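Local coordinates for endo-beta-1,4-mannanase (Alicyclobacillus acidocaldarius, PDB 4CD6), which probably hydrolyses internal beta-1,4-mannosidic bonds of mannans as a family 113 glycoside hydrolase with a TIM-barrel fold, at residues 227-232 with 276-281; 149-154 with 180-185; 280-285 with 297-302. One frame throughout, in Å; residues are numbered along the deposited sequence.

Interaction 1 of 3, residues 227-232 with 276-281; sequences LFFMEV and KGYMLW. With IFM (5-hydroxymethyl-3,4-dihydroxypiperidine), chain B; BMA (beta-D-mannopyranose), chain C.
Phe229 and Tyr278 form a parallel bridge between strands 227-229 and 276-280, whose axes approach to 4.9 Å and run 22° apart. Three good backbone bonds join the strands: Lys276 N to Leu227 O, Phe229 N to Gly277 O and Met279 N to Phe229 O. The backbone bends away at Met230 and Glu231. Beyond it Val232 N reaches Met279 O only weakly, while Trp281 N bonds to Val232 O at 2.8 Å. The Phe229 and Tyr278 side chains leave the sheet together. Tyr278 CD1 meets the edge of the Phe229 ring, 3.9 Å from its CD2. Val232 CG1 packs on Leu280 CD2 at 3.6 Å, and helix 255-268 covers this side. Met230 SD touches Met279 CE at 4.1 Å.

The Glu231 carboxylate stacks on one face of the Trp281 indole, the planes 13° apart, with Glu231 CD 3.4 Å from Trp281 CE3. An extended chain (chi2 -172°) carries the carboxylate along the ring. Glu231 OE1 accepts from the piperidine N of IFM at 2.7 Å and is also bonded to Tyr203 OH. Glu231 OE2 forms a salt bridge with Lys93. IFM C5 lies over the same indole face, and Trp281 NE1 makes a weak bond to BMA O2. In clan GH-A TIM barrels the nucleophile stands at the end of strand seven, consistent with the place of Glu231.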
loop_
_atom_site.group_PDB
_atom_site.type_symbol
_atom_site.label_atom_id
_atom_site.label_comp_id
_atom_site.label_asym_id
_atom_site.label_seq_id
_atom_site.Cartn_x
_atom_site.Cartn_y
_atom_site.Cartn_z
ATOM N N LEU A 227 11.618 -3.746 -8.366
ATOM C CA LEU A 227 10.161 -3.650 -8.391
ATOM C C LEU A 227 9.540 -4.561 -7.368
ATOM O O LEU A 227 9.893 -5.739 -7.294
ATOM C CB LEU A 227 9.632 -3.988 -9.785
ATOM C CG LEU A 227 8.142 -3.772 -10.056
ATOM C CD1 LEU A 227 7.862 -3.411 -11.512
ATOM C CD2 LEU A 227 7.283 -4.946 -9.635
ATOM N N PHE A 228 8.557 -4.035 -6.612
ATOM C CA PHE A 228 7.784 -4.889 -5.716
ATOM C C PHE A 228 6.314 -4.514 -5.745
ATOM O O PHE A 228 5.913 -3.560 -6.403
ATOM C CB PHE A 228 8.353 -4.954 -4.304
ATOM C CG PHE A 228 8.072 -3.757 -3.446
ATOM C CD1 PHE A 228 8.791 -2.603 -3.584
ATOM C CD2 PHE A 228 7.122 -3.827 -2.448
ATOM C CE1 PHE A 228 8.536 -1.501 -2.762
ATOM C CE2 PHE A 228 6.871 -2.746 -1.624
ATOM C CZ PHE A 228 7.583 -1.587 -1.769
ATOM N N PHE A 229 5.514 -5.282 -5.031
ATOM C CA PHE A 229 4.069 -5.009 -4.984
ATOM C C PHE A 229 3.747 -4.341 -3.654
ATOM O O PHE A 229 3.890 -4.966 -2.611
ATOM C CB PHE A 229 3.299 -6.298 -5.148
ATOM C CG PHE A 229 3.587 -7.041 -6.445
ATOM C CD1 PHE A 229 3.877 -6.368 -7.624
ATOM C CD2 PHE A 229 3.492 -8.433 -6.476
ATOM C CE1 PHE A 229 4.118 -7.065 -8.816
ATOM C CE2 PHE A 229 3.710 -9.119 -7.645
ATOM C CZ PHE A 229 4.012 -8.436 -8.818
ATOM N N MET A 230 3.377 -3.045 -3.701
ATOM C CA MET A 230 3.036 -2.330 -2.479
ATOM C C MET A 230 1.624 -2.671 -2.026
ATOM O O MET A 230 1.320 -2.503 -0.858
ATOM C CB MET A 230 3.169 -0.812 -2.619
ATOM C CG MET A 230 4.433 -0.193 -2.004
ATOM S SD MET A 230 4.613 -0.466 -0.223
ATOM C CE MET A 230 3.010 -0.029 0.350
ATOM N N GLU A 231 0.790 -3.153 -2.930
ATOM C CA GLU A 231 -0.458 -3.821 -2.525
ATOM C C GLU A 231 -0.633 -5.038 -3.395
ATOM O O GLU A 231 -0.480 -4.981 -4.608
ATOM C CB GLU A 231 -1.712 -2.954 -2.721
ATOM C CG GLU A 231 -1.708 -1.633 -2.017
ATOM C CD GLU A 231 -3.052 -0.922 -2.087
ATOM O OE1 GLU A 231 -4.084 -1.548 -2.432
ATOM O OE2 GLU A 231 -3.073 0.282 -1.772
ATOM N N VAL A 232 -1.029 -6.130 -2.771
ATOM C CA VAL A 232 -1.520 -7.270 -3.514
ATOM C C VAL A 232 -2.385 -8.094 -2.576
ATOM O O VAL A 232 -2.069 -8.244 -1.393
ATOM C CB VAL A 232 -0.350 -8.062 -4.150
ATOM C CG1 VAL A 232 0.542 -8.686 -3.097
ATOM C CG2 VAL A 232 -0.877 -9.052 -5.178
ATOM N N LYS A 276 11.463 -7.631 -5.791
ATOM C CA LYS A 276 11.723 -7.527 -4.341
ATOM C C LYS A 276 10.544 -7.855 -3.395
ATOM O O LYS A 276 10.638 -7.622 -2.195
ATOM C CB LYS A 276 12.301 -6.150 -4.030
ATOM C CG LYS A 276 13.761 -6.022 -4.479
ATOM C CD LYS A 276 14.729 -6.731 -3.526
ATOM C CE LYS A 276 16.147 -6.545 -4.003
ATOM N NZ LYS A 276 17.062 -7.378 -3.204
ATOM N N GLY A 277 9.466 -8.435 -3.912
ATOM C CA GLY A 277 8.473 -9.028 -3.027
ATOM C C GLY A 277 7.083 -8.407 -2.911
ATOM O O GLY A 277 6.592 -7.729 -3.816
ATOM N N TYR A 278 6.484 -8.665 -1.752
ATOM C CA TYR A 278 5.014 -8.598 -1.584
ATOM C C TYR A 278 4.625 -7.864 -0.326
ATOM O O TYR A 278 4.984 -8.306 0.787
ATOM C CB TYR A 278 4.501 -10.000 -1.415
ATOM C CG TYR A 278 4.829 -11.002 -2.513
ATOM C CD1 TYR A 278 4.066 -11.090 -3.648
ATOM C CD2 TYR A 278 5.884 -11.885 -2.377
ATOM C CE1 TYR A 278 4.350 -12.018 -4.644
ATOM C CE2 TYR A 278 6.171 -12.824 -3.355
ATOM C CZ TYR A 278 5.407 -12.879 -4.487
ATOM O OH TYR A 278 5.676 -13.820 -5.460
ATOM N N MET A 279 3.894 -6.751 -0.483
ATOM C CA MET A 279 3.276 -6.081 0.655
ATOM C C MET A 279 1.769 -6.377 0.535
ATOM O O MET A 279 1.039 -5.819 -0.294
ATOM C CB MET A 279 3.569 -4.591 0.625
ATOM C CG MET A 279 3.331 -3.901 1.936
ATOM S SD MET A 279 4.599 -4.170 3.172
ATOM C CE MET A 279 5.972 -3.263 2.501
ATOM N N LEU A 280 1.338 -7.326 1.333
ATOM C CA LEU A 280 -0.010 -7.840 1.206
ATOM C C LEU A 280 -1.048 -6.832 1.685
ATOM O O LEU A 280 -0.774 -5.980 2.519
ATOM C CB LEU A 280 -0.148 -9.178 1.940
ATOM C CG LEU A 280 0.769 -10.337 1.479
ATOM C CD1 LEU A 280 0.375 -11.644 2.158
ATOM C CD2 LEU A 280 0.782 -10.491 -0.013
ATOM N N TRP A 281 -2.240 -6.953 1.102
ATOM C CA TRP A 281 -3.404 -6.115 1.436
ATOM C C TRP A 281 -4.445 -7.095 1.924
ATOM O O TRP A 281 -4.815 -7.969 1.162
ATOM C CB TRP A 281 -3.936 -5.391 0.203
ATOM C CG TRP A 281 -4.937 -4.336 0.530
ATOM C CD1 TRP A 281 -6.307 -4.485 0.567
ATOM C CD2 TRP A 281 -4.678 -2.980 0.901
ATOM N NE1 TRP A 281 -6.894 -3.310 0.930
ATOM C CE2 TRP A 281 -5.917 -2.370 1.135
ATOM C CE3 TRP A 281 -3.512 -2.221 1.050
ATOM C CZ2 TRP A 281 -6.022 -1.041 1.527
ATOM C CZ3 TRP A 281 -3.616 -0.902 1.423
ATOM C CH2 TRP A 281 -4.864 -0.318 1.656
HETATM O O4 IFM B . -8.845 -0.896 -0.347
HETATM C C4 IFM B . -8.390 -0.523 -1.661
HETATM C C3 IFM B . -7.451 0.666 -1.512
HETATM O O3 IFM B . -8.235 1.802 -1.125
HETATM C C2 IFM B . -6.612 0.974 -2.764
HETATM N N IFM B . -6.218 -0.243 -3.482
HETATM C C1 IFM B . -7.176 -1.343 -3.668
HETATM C C5 IFM B . -7.705 -1.734 -2.299
HETATM C C6 IFM B . -8.568 -2.996 -2.332
HETATM O O6 IFM B . -9.798 -2.840 -3.055
HETATM C C1 BMA C . -10.172 -0.825 0.165
HETATM C C2 BMA C . -10.486 -1.701 1.366
HETATM C C3 BMA C . -11.829 -1.221 1.908
HETATM C C4 BMA C . -11.759 0.271 2.208
HETATM C C5 BMA C . -11.224 1.104 1.029
HETATM C C6 BMA C . -11.103 2.581 1.431
HETATM O O2 BMA C . -9.454 -1.609 2.376
HETATM O O3 BMA C . -12.185 -1.909 3.103
HETATM O O4 BMA C . -13.073 0.727 2.518
HETATM O O5 BMA C . -9.978 0.535 0.581
HETATM O O6 BMA C . -10.537 3.387 0.383
#

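Interaction 2 of 3, residues 149-154 with 180-185; sequences GCEMTT and NCNHGR. With IFM (5-hydroxymethyl-3,4-dihydroxypiperidine), chain B.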
loop_
_atom_site.group_PDB
_atom_site.type_symbol
_atom_site.label_atom_id
_atom_site.label_comp_id
_atom_site.label_asym_id
_atom_site.label_seq_id
_atom_site.Cartn_x
_atom_site.Cartn_y
_atom_site.Cartn_z
ATOM N N GLY A 149 2.865 7.998 -2.708
ATOM C CA GLY A 149 1.557 7.997 -3.311
ATOM C C GLY A 149 1.094 6.614 -3.694
ATOM O O GLY A 149 1.897 5.661 -3.783
ATOM N N CYS A 150 -0.207 6.526 -3.949
ATOM C CA CYS A 150 -0.882 5.271 -4.165
ATOM C C CYS A 150 -1.993 5.397 -5.200
ATOM O O CYS A 150 -3.018 6.042 -4.952
ATOM C CB CYS A 150 -1.471 4.794 -2.837
ATOM S SG CYS A 150 -2.291 3.225 -2.950
ATOM N N GLU A 151 -1.786 4.801 -6.367
ATOM C CA GLU A 151 -2.849 4.664 -7.378
ATOM C C GLU A 151 -3.350 5.991 -7.953
ATOM O O GLU A 151 -4.519 6.121 -8.334
ATOM C CB GLU A 151 -4.021 3.851 -6.808
ATOM C CG GLU A 151 -3.681 2.416 -6.462
ATOM C CD GLU A 151 -4.783 1.663 -5.784
ATOM O OE1 GLU A 151 -5.945 2.137 -5.824
ATOM O OE2 GLU A 151 -4.474 0.560 -5.251
ATOM N N MET A 152 -2.480 6.982 -8.034
ATOM C CA MET A 152 -2.918 8.324 -8.445
ATOM C C MET A 152 -2.853 8.466 -9.960
ATOM O O MET A 152 -2.130 9.299 -10.469
ATOM C CB MET A 152 -2.114 9.418 -7.756
ATOM C CG MET A 152 -2.013 9.285 -6.236
ATOM S SD MET A 152 -3.591 9.336 -5.414
ATOM C CE MET A 152 -3.846 11.114 -5.544
ATOM N N THR A 153 -3.632 7.654 -10.675
ATOM C CA THR A 153 -3.523 7.603 -12.130
ATOM C C THR A 153 -3.696 8.936 -12.844
ATOM O O THR A 153 -2.872 9.281 -13.682
ATOM C CB THR A 153 -4.445 6.530 -12.706
ATOM O OG1 THR A 153 -4.011 5.287 -12.189
ATOM C CG2 THR A 153 -4.353 6.483 -14.225
ATOM N N THR A 154 -4.706 9.712 -12.466
ATOM C CA THR A 154 -4.908 11.006 -13.102
ATOM C C THR A 154 -3.862 12.017 -12.725
ATOM O O THR A 154 -3.630 12.956 -13.484
ATOM C CB THR A 154 -6.296 11.589 -12.811
ATOM O OG1 THR A 154 -6.571 11.528 -11.406
ATOM C CG2 THR A 154 -7.338 10.795 -13.573
ATOM N N ASN A 180 3.601 4.019 -5.444
ATOM C CA ASN A 180 2.764 2.832 -5.685
ATOM C C ASN A 180 1.746 3.172 -6.752
ATOM O O ASN A 180 0.795 3.938 -6.504
ATOM C CB ASN A 180 2.161 2.436 -4.340
ATOM C CG ASN A 180 0.993 1.443 -4.396
ATOM O OD1 ASN A 180 0.616 0.817 -5.406
ATOM N ND2 ASN A 180 0.485 1.224 -3.226
ATOM N N CYS A 181 1.971 2.677 -7.973
ATOM C CA CYS A 181 1.069 2.939 -9.064
ATOM C C CYS A 181 0.016 1.825 -9.097
ATOM O O CYS A 181 0.173 0.814 -8.441
ATOM C CB CYS A 181 1.819 3.013 -10.382
ATOM S SG CYS A 181 2.453 1.453 -10.999
ATOM N N ASN A 182 -1.066 2.036 -9.836
ATOM C CA ASN A 182 -2.073 1.010 -9.988
ATOM C C ASN A 182 -1.585 -0.076 -10.929
ATOM O O ASN A 182 -0.745 0.161 -11.779
ATOM C CB ASN A 182 -3.322 1.628 -10.580
ATOM C CG ASN A 182 -4.551 0.814 -10.289
ATOM O OD1 ASN A 182 -4.542 -0.024 -9.398
ATOM N ND2 ASN A 182 -5.585 1.010 -11.081
ATOM N N HIS A 183 -2.147 -1.265 -10.826
ATOM C CA HIS A 183 -1.905 -2.254 -11.850
ATOM C C HIS A 183 -2.176 -1.693 -13.247
ATOM O O HIS A 183 -3.122 -0.910 -13.472
ATOM C CB HIS A 183 -2.721 -3.499 -11.600
ATOM C CG HIS A 183 -4.189 -3.268 -11.680
ATOM N ND1 HIS A 183 -4.939 -2.863 -10.598
ATOM C CD2 HIS A 183 -5.032 -3.329 -12.728
ATOM C CE1 HIS A 183 -6.197 -2.719 -10.975
ATOM N NE2 HIS A 183 -6.278 -2.983 -12.263
ATOM N N GLY A 184 -1.302 -2.068 -14.178
ATOM C CA GLY A 184 -1.331 -1.591 -15.539
ATOM C C GLY A 184 -0.698 -0.230 -15.784
ATOM O O GLY A 184 -0.723 0.256 -16.922
ATOM N N ARG A 185 -0.182 0.411 -14.726
ATOM C CA ARG A 185 0.446 1.698 -14.869
ATOM C C ARG A 185 1.948 1.642 -14.752
ATOM O O ARG A 185 2.581 2.673 -14.983
ATOM C CB ARG A 185 -0.095 2.690 -13.820
ATOM C CG ARG A 185 -1.555 2.994 -14.019
ATOM C CD ARG A 185 -1.801 3.798 -15.280
ATOM N NE ARG A 185 -1.112 5.087 -15.198
ATOM C CZ ARG A 185 -0.885 5.922 -16.202
ATOM N NH1 ARG A 185 -1.299 5.646 -17.432
ATOM N NH2 ARG A 185 -0.215 7.062 -15.962
HETATM O O4 IFM B . -8.845 -0.896 -0.347
HETATM C C4 IFM B . -8.390 -0.523 -1.661
HETATM C C3 IFM B . -7.451 0.666 -1.512
HETATM O O3 IFM B . -8.235 1.802 -1.125
HETATM C C2 IFM B . -6.612 0.974 -2.764
HETATM N N IFM B . -6.218 -0.243 -3.482
HETATM C C1 IFM B . -7.176 -1.343 -3.668
HETATM C C5 IFM B . -7.705 -1.734 -2.299
HETATM C C6 IFM B . -8.568 -2.996 -2.332
HETATM O O6 IFM B . -9.798 -2.840 -3.055
HETATM O O HOH W 1 -1.749 4.625 -10.706
HETATM O O HOH W 2 -5.260 3.038 -13.248
#
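Gly149 O and Asn180 O are both satisfied by the parallel pairing of strands 145-150 and 176-182, the two strands of one beta-alpha-beta unit of the barrel. Asn180 N donates to Gly149 O at 2.9 Å. Glu151 N donates to Asn180 O at 2.7 Å, and Cys150 CA-H also points at that oxygen. Past the strand end, Glu151 sends an extended side chain into the active site (chi2 174°). Its OE2 accepts from IFM N at 2.6 Å and is also bonded to Ser201 OG. Its OE1 is bonded to Trp103 NE1. In clan GH-A enzymes the acid/base glutamate follows strand four, consistent with Glu151.

Two waters join Thr153 OG1 to Asn182. One accepts from the backbone N of Asn182, the other from Asn182 ND2 at 3.0 Å, and each lies 2.8 Å from Thr153 OG1. A type II turn runs from Asn182 to Arg185, closed by Arg185 N to Asn182 O. Arg185 then folds back, bent at chi2 and chi3, and its NE forms a salt bridge with Glu156. Thr153 CG2 lies over one face of the Arg185 guanidinium, 3.7 Å from Arg185 NE.

Interaction 3 of 3, residues 280-285 with 297-302; sequences LWEWPW and GSYCIY. With IFM (5-hydroxymethyl-3,4-dihydroxypiperidine), chain B; BMA (beta-D-mannopyranose), chain C.
Glu282 OE2 takes two bonds. BMA O2 donates to it at 2.6 Å, and a water donates at 2.8 Å. With Glu282 CG between backbone N and carbonyl carbon (chi1 62°), the extended chain reaches BMA. The same water accepts from Tyr299 N, which ties the sugar-binding carboxylate to the loop of residues 297-302. A second water donates to Glu282 O and Tyr299 O and accepts from Ile301 N at 2.9 Å. The polar links between the two segments pass through water, helped by a Cys300 CA-H contact to Glu282 O. Glu282 N is buried and has no partner.

The peptide bond between Trp281 and Glu282 is cis, as in many clan GH-A enzymes after strand eight. Glu282 CB covers the indole face opposite to the one under IFM C5. The indole edge of Trp281 points at the face of the Tyr299 ring in a T-shaped pair, planes 86° apart, with Trp281 CD1 3.7 Å from Tyr299 CG. Tyr299 OH is bonded to Pro244 O and lies 2.8 Å from IFM O6, so this ring flanks the hydroxymethyl end of the bound piperidine.

Farther along, Cys300 SG sits over the Trp283 indole, 4.4 Å from the centroid of the six-membered ring and 25° off its normal. It also touches Pro284 CD and accepts a bond from Tyr302 N. Trp283 CH2 meets Tyr302 CD1 at 3.6 Å, the two rings inclined to each other. Leu280 CD1 and Ile301 CD1 make a lighter contact at 4.3 Å.

The loop thus closes over the end of strand 275-283 on its way to helix 305-318. Ile301 and Leu280 both rest on Tyr262 of helix 255-268, while Trp283 packs between strand 13-18 and helix 30-40.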
loop_
_atom_site.group_PDB
_atom_site.type_symbol
_atom_site.label_atom_id
_atom_site.label_comp_id
_atom_site.label_asym_id
_atom_site.label_seq_id
_atom_site.Cartn_x
_atom_site.Cartn_y
_atom_site.Cartn_z
ATOM N N LEU A 280 1.338 -7.326 1.333
ATOM C CA LEU A 280 -0.010 -7.840 1.206
ATOM C C LEU A 280 -1.048 -6.832 1.685
ATOM O O LEU A 280 -0.774 -5.980 2.519
ATOM C CB LEU A 280 -0.148 -9.178 1.940
ATOM C CG LEU A 280 0.769 -10.337 1.479
ATOM C CD1 LEU A 280 0.375 -11.644 2.158
ATOM C CD2 LEU A 280 0.782 -10.491 -0.013
ATOM N N TRP A 281 -2.240 -6.953 1.102
ATOM C CA TRP A 281 -3.404 -6.115 1.436
ATOM C C TRP A 281 -4.445 -7.095 1.924
ATOM O O TRP A 281 -4.815 -7.969 1.162
ATOM C CB TRP A 281 -3.936 -5.391 0.203
ATOM C CG TRP A 281 -4.937 -4.336 0.530
ATOM C CD1 TRP A 281 -6.307 -4.485 0.567
ATOM C CD2 TRP A 281 -4.678 -2.980 0.901
ATOM N NE1 TRP A 281 -6.894 -3.310 0.930
ATOM C CE2 TRP A 281 -5.917 -2.370 1.135
ATOM C CE3 TRP A 281 -3.512 -2.221 1.050
ATOM C CZ2 TRP A 281 -6.022 -1.041 1.527
ATOM C CZ3 TRP A 281 -3.616 -0.902 1.423
ATOM C CH2 TRP A 281 -4.864 -0.318 1.656
ATOM N N GLU A 282 -4.908 -7.036 3.172
ATOM C CA GLU A 282 -4.557 -6.102 4.225
ATOM C C GLU A 282 -4.896 -6.764 5.551
ATOM O O GLU A 282 -5.469 -7.867 5.581
ATOM C CB GLU A 282 -5.342 -4.776 4.083
ATOM C CG GLU A 282 -6.865 -4.982 4.194
ATOM C CD GLU A 282 -7.676 -3.712 4.190
ATOM O OE1 GLU A 282 -7.233 -2.710 4.769
ATOM O OE2 GLU A 282 -8.800 -3.750 3.653
ATOM N N TRP A 283 -4.604 -6.056 6.635
ATOM C CA TRP A 283 -4.820 -6.545 8.009
ATOM C C TRP A 283 -5.548 -5.469 8.798
ATOM O O TRP A 283 -5.111 -4.346 8.835
ATOM C CB TRP A 283 -3.460 -6.821 8.642
ATOM C CG TRP A 283 -3.443 -7.719 9.873
ATOM C CD1 TRP A 283 -3.610 -7.337 11.164
ATOM C CD2 TRP A 283 -3.168 -9.124 9.902
ATOM N NE1 TRP A 283 -3.484 -8.424 12.009
ATOM C CE2 TRP A 283 -3.227 -9.537 11.251
ATOM C CE3 TRP A 283 -2.914 -10.083 8.911
ATOM C CZ2 TRP A 283 -2.997 -10.853 11.635
ATOM C CZ3 TRP A 283 -2.706 -11.403 9.303
ATOM C CH2 TRP A 283 -2.734 -11.771 10.654
ATOM N N PRO A 284 -6.693 -5.797 9.433
ATOM C CA PRO A 284 -7.469 -4.768 10.127
ATOM C C PRO A 284 -6.925 -4.375 11.493
ATOM O O PRO A 284 -6.339 -5.209 12.159
ATOM C CB PRO A 284 -8.822 -5.450 10.316
ATOM C CG PRO A 284 -8.473 -6.902 10.478
ATOM C CD PRO A 284 -7.240 -7.138 9.625
ATOM N N TRP A 285 -7.145 -3.133 11.928
ATOM C CA TRP A 285 -6.777 -2.758 13.305
ATOM C C TRP A 285 -7.617 -3.541 14.333
ATOM O O TRP A 285 -7.151 -3.795 15.447
ATOM C CB TRP A 285 -6.872 -1.243 13.554
ATOM C CG TRP A 285 -8.251 -0.686 13.532
ATOM C CD1 TRP A 285 -8.844 -0.024 12.511
ATOM C CD2 TRP A 285 -9.212 -0.727 14.608
ATOM N NE1 TRP A 285 -10.131 0.339 12.870
ATOM C CE2 TRP A 285 -10.368 -0.069 14.156
ATOM C CE3 TRP A 285 -9.187 -1.238 15.916
ATOM C CZ2 TRP A 285 -11.524 0.068 14.952
ATOM C CZ3 TRP A 285 -10.344 -1.098 16.708
ATOM C CH2 TRP A 285 -11.479 -0.448 16.217
ATOM N N GLY A 297 -15.426 -12.239 4.673
ATOM C CA GLY A 297 -15.242 -11.974 3.237
ATOM C C GLY A 297 -14.166 -10.929 2.885
ATOM O O GLY A 297 -14.025 -10.536 1.719
ATOM N N SER A 298 -13.408 -10.478 3.884
ATOM C CA SER A 298 -12.440 -9.399 3.682
ATOM C C SER A 298 -11.168 -9.873 2.984
ATOM O O SER A 298 -11.005 -11.064 2.673
ATOM C CB SER A 298 -12.078 -8.723 5.005
ATOM O OG SER A 298 -11.152 -9.499 5.741
ATOM N N TYR A 299 -10.295 -8.907 2.720
ATOM C CA TYR A 299 -8.939 -9.170 2.214
ATOM C C TYR A 299 -8.032 -9.879 3.229
ATOM O O TYR A 299 -6.973 -10.423 2.859
ATOM C CB TYR A 299 -8.297 -7.833 1.817
ATOM C CG TYR A 299 -8.756 -7.287 0.511
ATOM C CD1 TYR A 299 -8.157 -7.672 -0.672
ATOM C CD2 TYR A 299 -9.765 -6.317 0.448
ATOM C CE1 TYR A 299 -8.571 -7.143 -1.894
ATOM C CE2 TYR A 299 -10.166 -5.783 -0.758
ATOM C CZ TYR A 299 -9.588 -6.202 -1.931
ATOM O OH TYR A 299 -10.031 -5.663 -3.137
ATOM N N CYS A 300 -8.379 -9.844 4.503
ATOM C CA CYS A 300 -7.525 -10.456 5.515
ATOM C C CYS A 300 -7.370 -11.971 5.282
ATOM O O CYS A 300 -8.330 -12.667 4.952
ATOM C CB CYS A 300 -8.021 -10.155 6.937
ATOM S SG CYS A 300 -6.816 -10.567 8.200
ATOM N N ILE A 301 -6.139 -12.466 5.409
ATOM C CA ILE A 301 -5.884 -13.888 5.244
ATOM C C ILE A 301 -5.960 -14.663 6.566
ATOM O O ILE A 301 -5.918 -15.889 6.549
ATOM C CB ILE A 301 -4.524 -14.178 4.575
ATOM C CG1 ILE A 301 -3.342 -13.684 5.421
ATOM C CG2 ILE A 301 -4.491 -13.583 3.171
ATOM C CD1 ILE A 301 -2.012 -14.020 4.780
ATOM N N TYR A 302 -6.061 -13.956 7.695
ATOM C CA TYR A 302 -5.962 -14.572 9.040
ATOM C C TYR A 302 -7.034 -15.626 9.256
ATOM O O TYR A 302 -8.215 -15.346 9.065
ATOM C CB TYR A 302 -6.128 -13.485 10.107
ATOM C CG TYR A 302 -5.948 -13.908 11.567
ATOM C CD1 TYR A 302 -4.732 -14.427 12.023
ATOM C CD2 TYR A 302 -6.985 -13.735 12.496
ATOM C CE1 TYR A 302 -4.553 -14.772 13.349
ATOM C CE2 TYR A 302 -6.825 -14.088 13.834
ATOM C CZ TYR A 302 -5.608 -14.596 14.258
ATOM O OH TYR A 302 -5.443 -14.941 15.575
HETATM O O4 IFM B . -8.845 -0.896 -0.347
HETATM C C4 IFM B . -8.390 -0.523 -1.661
HETATM C C3 IFM B . -7.451 0.666 -1.512
HETATM O O3 IFM B . -8.235 1.802 -1.125
HETATM C C2 IFM B . -6.612 0.974 -2.764
HETATM N N IFM B . -6.218 -0.243 -3.482
HETATM C C1 IFM B . -7.176 -1.343 -3.668
HETATM C C5 IFM B . -7.705 -1.734 -2.299
HETATM C C6 IFM B . -8.568 -2.996 -2.332
HETATM O O6 IFM B . -9.798 -2.840 -3.055
HETATM C C1 BMA C . -10.172 -0.825 0.165
HETATM C C2 BMA C . -10.486 -1.701 1.366
HETATM C C3 BMA C . -11.829 -1.221 1.908
HETATM C C4 BMA C . -11.759 0.271 2.208
HETATM C C5 BMA C . -11.224 1.104 1.029
HETATM C C6 BMA C . -11.103 2.581 1.431
HETATM O O2 BMA C . -9.454 -1.609 2.376
HETATM O O3 BMA C . -12.185 -1.909 3.103
HETATM O O4 BMA C . -13.073 0.727 2.518
HETATM O O5 BMA C . -9.978 0.535 0.581
HETATM O O6 BMA C . -10.537 3.387 0.383
HETATM O O HOH W 3 -5.576 -10.560 0.600
HETATM O O HOH W 4 -10.286 -6.048 3.962
HETATM O O HOH W 5 -4.243 -10.403 4.508
#

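All three contacts belong to one closed eight-stranded parallel barrel. Along the chain, interaction 2 comes first, pairing strands 145-150 and 176-182. Interaction 1 follows on strands 227-232 and 275-283, and interaction 3 begins where it ends, sharing Leu280 and Trp281. The centres of interactions 1 and 2 are about 13 Å apart, and those of interactions 1 and 3 about 14 Å apart. The centres of interactions 2 and 3 are about 21 Å apart, on opposite sides of the chain's centre, without touching. Interactions 1 and 2 meet where Glu231 OE1 and Glu151 OE2 stand 3.5 Å apart. All three reach IFM, consistent with one active-site cleft built from separate strands.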